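Local coordinates for DUF1460 domain-containing protein (Legionella pneumophila subsp. pneumophila, PDB 2IM9) that is of unknown function but belongs to an N-acetylmuramoyl-L-alanine amidase-like family, so it may act on bacterial cell-wall peptidoglycan, at residues Ala34-Asn46 / Ser104-Glu116. Sequence-based numbering, arbitrary orientation. Where two conformers were deposited one is given.
Sequences ANSSIRKLYHTLN and SLALANSLESFQE
Y42 drives its ring into the turn between two helices and shows how one aromatic residue can use face and edge together. One face lies against the N109-S110 peptide, with S110 N 3.4 Å above the plane of the Y42 ring, over its centre. At the far edge, Y42 OH donates to L105 O at 2.7 Å, in the carbonyl plane and on a lone pair, so a carbonyl in the last turn of helix 95-107 gains a side-chain donor; R56 adds a weak bond to the same oxygen. The chi1 of -77°, which sets CG opposite the carbonyl carbon, aims the ring at this connection. Helix 95-107 and helix 111-122 follow one another through the short link A108-S110, with S110 as N-cap of the second, and the 34-45 part of helix 27-45 runs at 115° to the 111-116 turns. Further along, I38 splits its branches: CG2 lies between L105 CD2 and L111 CD1, while CD1 reaches F114 CE2 at 3.5 Å. Over this apolar layer R39, bent at chi2 and chi3, forms an end-on salt bridge with E112, NH2 to OE1 at 2.9 Å and NH1 to OE2 at 3.0 Å, the two planes turned 35° apart; L111 CB lies over one guanidinium face. N35 OD1 and Q115 NE2 both bond to Y88 OH. At the other end N46 ND2 gives N109 O a nearly straight 2.8 Å bond, and a water bridges N46 OD1 to N109 ND2.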
# COMPACT_ATOMS: atom_id res chain seq x y z
N ALA A 34 8.03 9.82 16.10
CA ALA A 34 8.47 8.73 15.21
C ALA A 34 9.98 8.64 15.12
O ALA A 34 10.53 7.54 15.07
CB ALA A 34 7.86 8.90 13.82
N ASN A 35 10.67 9.79 15.04
CA ASN A 35 12.14 9.79 15.02
C ASN A 35 12.71 9.06 16.24
O ASN A 35 13.62 8.25 16.10
CB ASN A 35 12.68 11.23 14.96
CG ASN A 35 12.38 11.91 13.64
OD1 ASN A 35 12.12 11.25 12.64
ND2 ASN A 35 12.42 13.25 13.64
N SER A 36 12.16 9.33 17.42
CA SER A 36 12.63 8.69 18.64
C SER A 36 12.38 7.18 18.60
O SER A 36 13.29 6.40 18.85
CB SER A 36 12.00 9.37 19.88
OG SER A 36 12.49 8.80 21.07
N SER A 37 11.16 6.77 18.22
CA SER A 37 10.79 5.35 18.16
C SER A 37 11.57 4.55 17.12
O SER A 37 11.98 3.40 17.38
CB SER A 37 9.29 5.20 17.89
OG SER A 37 8.54 5.72 18.97
N ILE A 38 11.77 5.14 15.95
CA ILE A 38 12.50 4.50 14.86
C ILE A 38 14.00 4.37 15.17
O ILE A 38 14.59 3.32 14.92
CB ILE A 38 12.23 5.23 13.53
CG1 ILE A 38 10.75 5.02 13.15
CG2 ILE A 38 13.14 4.69 12.43
CD1 ILE A 38 10.22 5.97 12.05
N ARG A 39 14.59 5.44 15.72
CA ARG A 39 15.98 5.37 16.16
C ARG A 39 16.16 4.18 17.09
O ARG A 39 17.10 3.40 16.92
CB ARG A 39 16.40 6.67 16.87
CG ARG A 39 17.82 6.68 17.39
CD ARG A 39 18.78 6.84 16.24
NE ARG A 39 18.89 8.24 15.81
CZ ARG A 39 19.32 8.62 14.62
NH1 ARG A 39 19.42 9.91 14.33
NH2 ARG A 39 19.67 7.71 13.70
N LYS A 40 15.26 4.04 18.07
CA LYS A 40 15.32 2.94 19.04
C LYS A 40 15.10 1.59 18.39
O LYS A 40 15.78 0.62 18.74
CB LYS A 40 14.31 3.12 20.18
CG LYS A 40 14.66 4.26 21.13
CD LYS A 40 13.58 4.46 22.19
CE LYS A 40 13.79 5.77 22.95
NZ LYS A 40 13.07 5.79 24.26
N LEU A 41 14.15 1.52 17.45
CA LEU A 41 13.90 0.27 16.74
C LEU A 41 15.19 -0.26 16.12
O LEU A 41 15.53 -1.43 16.31
CB LEU A 41 12.82 0.43 15.66
CG LEU A 41 12.56 -0.82 14.81
CD1 LEU A 41 12.04 -2.01 15.66
CD2 LEU A 41 11.57 -0.48 13.73
N TYR A 42 15.92 0.61 15.42
CA TYR A 42 17.15 0.20 14.75
C TYR A 42 18.25 -0.23 15.69
O TYR A 42 18.98 -1.16 15.38
CB TYR A 42 17.65 1.26 13.77
CG TYR A 42 16.84 1.23 12.49
CD1 TYR A 42 16.76 0.07 11.72
CD2 TYR A 42 16.14 2.36 12.07
CE1 TYR A 42 16.00 0.04 10.55
CE2 TYR A 42 15.39 2.35 10.90
CZ TYR A 42 15.33 1.19 10.15
OH TYR A 42 14.58 1.16 8.99
N HIS A 43 18.35 0.43 16.83
CA HIS A 43 19.29 0.01 17.87
C HIS A 43 19.05 -1.45 18.23
O HIS A 43 19.99 -2.24 18.30
CB HIS A 43 19.21 0.92 19.10
CG HIS A 43 19.89 2.24 18.92
ND1 HIS A 43 21.14 2.36 18.35
CD2 HIS A 43 19.50 3.50 19.25
CE1 HIS A 43 21.49 3.64 18.33
NE2 HIS A 43 20.51 4.35 18.86
N THR A 44 17.78 -1.83 18.38
CA THR A 44 17.42 -3.23 18.64
C THR A 44 17.72 -4.11 17.43
O THR A 44 18.36 -5.16 17.58
CB THR A 44 15.92 -3.38 19.01
OG1 THR A 44 15.57 -2.43 20.02
CG2 THR A 44 15.64 -4.79 19.54
N LEU A 45 17.28 -3.69 16.25
CA LEU A 45 17.45 -4.49 15.04
C LEU A 45 18.91 -4.72 14.68
O LEU A 45 19.30 -5.83 14.34
CB LEU A 45 16.74 -3.88 13.84
CG LEU A 45 15.22 -4.01 13.67
CD1 LEU A 45 14.81 -3.29 12.39
CD2 LEU A 45 14.74 -5.48 13.66
N ASN A 46 19.72 -3.66 14.78
CA ASN A 46 21.11 -3.72 14.34
C ASN A 46 22.02 -4.55 15.24
O ASN A 46 23.17 -4.82 14.88
CB ASN A 46 21.68 -2.32 14.10
CG ASN A 46 20.96 -1.57 12.98
OD1 ASN A 46 20.13 -2.15 12.27
ND2 ASN A 46 21.25 -0.29 12.82
N SER A 104 9.79 0.28 4.07
CA SER A 104 10.90 1.23 4.17
C SER A 104 11.75 0.99 5.41
O SER A 104 12.97 1.12 5.34
CB SER A 104 10.39 2.67 4.10
OG SER A 104 9.66 2.88 2.90
N LEU A 105 11.14 0.62 6.54
CA LEU A 105 11.92 0.24 7.74
C LEU A 105 12.73 -1.03 7.46
O LEU A 105 13.90 -1.13 7.84
CB LEU A 105 11.01 0.01 8.96
CG LEU A 105 10.41 1.28 9.59
CD1 LEU A 105 9.20 0.95 10.45
CD2 LEU A 105 11.48 2.03 10.40
N ALA A 106 12.11 -2.00 6.78
CA ALA A 106 12.78 -3.28 6.54
C ALA A 106 13.96 -3.12 5.60
O ALA A 106 14.94 -3.85 5.71
CB ALA A 106 11.79 -4.32 5.99
N LEU A 107 13.85 -2.19 4.66
CA LEU A 107 14.88 -1.97 3.67
C LEU A 107 16.08 -1.17 4.17
O LEU A 107 17.14 -1.22 3.55
CB LEU A 107 14.30 -1.23 2.47
CG LEU A 107 13.38 -2.03 1.56
CD1 LEU A 107 12.80 -1.05 0.56
CD2 LEU A 107 14.15 -3.14 0.86
N ALA A 108 15.90 -0.47 5.29
CA ALA A 108 16.89 0.47 5.81
C ALA A 108 17.53 -0.04 7.08
O ALA A 108 17.06 -1.02 7.64
CB ALA A 108 16.21 1.81 6.08
N ASN A 109 18.59 0.64 7.53
CA ASN A 109 19.33 0.28 8.74
C ASN A 109 19.41 1.39 9.77
O ASN A 109 20.12 1.27 10.77
CB ASN A 109 20.77 -0.11 8.40
CG ASN A 109 20.89 -1.51 7.89
OD1 ASN A 109 21.50 -1.73 6.85
ND2 ASN A 109 20.33 -2.47 8.61
N SER A 110 18.71 2.49 9.52
CA SER A 110 18.84 3.69 10.35
C SER A 110 17.66 4.61 10.10
O SER A 110 17.02 4.52 9.05
CB SER A 110 20.15 4.42 10.00
OG SER A 110 20.08 5.01 8.70
N LEU A 111 17.41 5.53 11.03
CA LEU A 111 16.36 6.53 10.82
C LEU A 111 16.60 7.30 9.51
O LEU A 111 15.66 7.56 8.74
CB LEU A 111 16.30 7.49 12.01
CG LEU A 111 15.43 8.73 11.87
CD1 LEU A 111 13.95 8.36 11.79
CD2 LEU A 111 15.69 9.71 13.02
N GLU A 112 17.86 7.67 9.25
CA GLU A 112 18.20 8.46 8.06
C GLU A 112 17.93 7.70 6.75
O GLU A 112 17.38 8.25 5.79
CB GLU A 112 19.67 8.89 8.13
CG GLU A 112 20.00 9.81 9.32
CD GLU A 112 20.29 9.11 10.67
OE1 GLU A 112 20.21 7.86 10.81
OE2 GLU A 112 20.61 9.86 11.63
N SER A 113 18.31 6.42 6.71
CA SER A 113 18.11 5.64 5.49
C SER A 113 16.62 5.30 5.36
O SER A 113 16.11 5.22 4.24
CB SER A 113 19.00 4.39 5.45
OG SER A 113 18.84 3.61 6.63
N PHE A 114 15.92 5.12 6.49
CA PHE A 114 14.45 4.91 6.44
C PHE A 114 13.75 6.11 5.78
O PHE A 114 12.87 5.95 4.93
CB PHE A 114 13.87 4.68 7.84
CG PHE A 114 12.39 5.01 7.95
CD1 PHE A 114 11.44 4.11 7.46
CD2 PHE A 114 11.96 6.21 8.48
CE1 PHE A 114 10.07 4.40 7.52
CE2 PHE A 114 10.58 6.50 8.56
CZ PHE A 114 9.66 5.58 8.08
N GLN A 115 14.14 7.31 6.19
CA GLN A 115 13.55 8.51 5.63
C GLN A 115 13.72 8.54 4.11
O GLN A 115 12.78 8.80 3.36
CB GLN A 115 14.20 9.74 6.27
CG GLN A 115 13.66 10.02 7.64
CD GLN A 115 14.49 11.00 8.43
OE1 GLN A 115 15.63 11.31 8.07
NE2 GLN A 115 13.94 11.47 9.54
N GLU A 116 14.92 8.17 3.65
CA GLU A 116 15.23 8.19 2.23
C GLU A 116 14.44 7.11 1.49
O GLU A 116 13.87 7.35 0.42
CB GLU A 116 16.73 7.96 2.05
CG GLU A 116 17.21 8.26 0.66
O HOH W 1 18.58 -3.00 10.41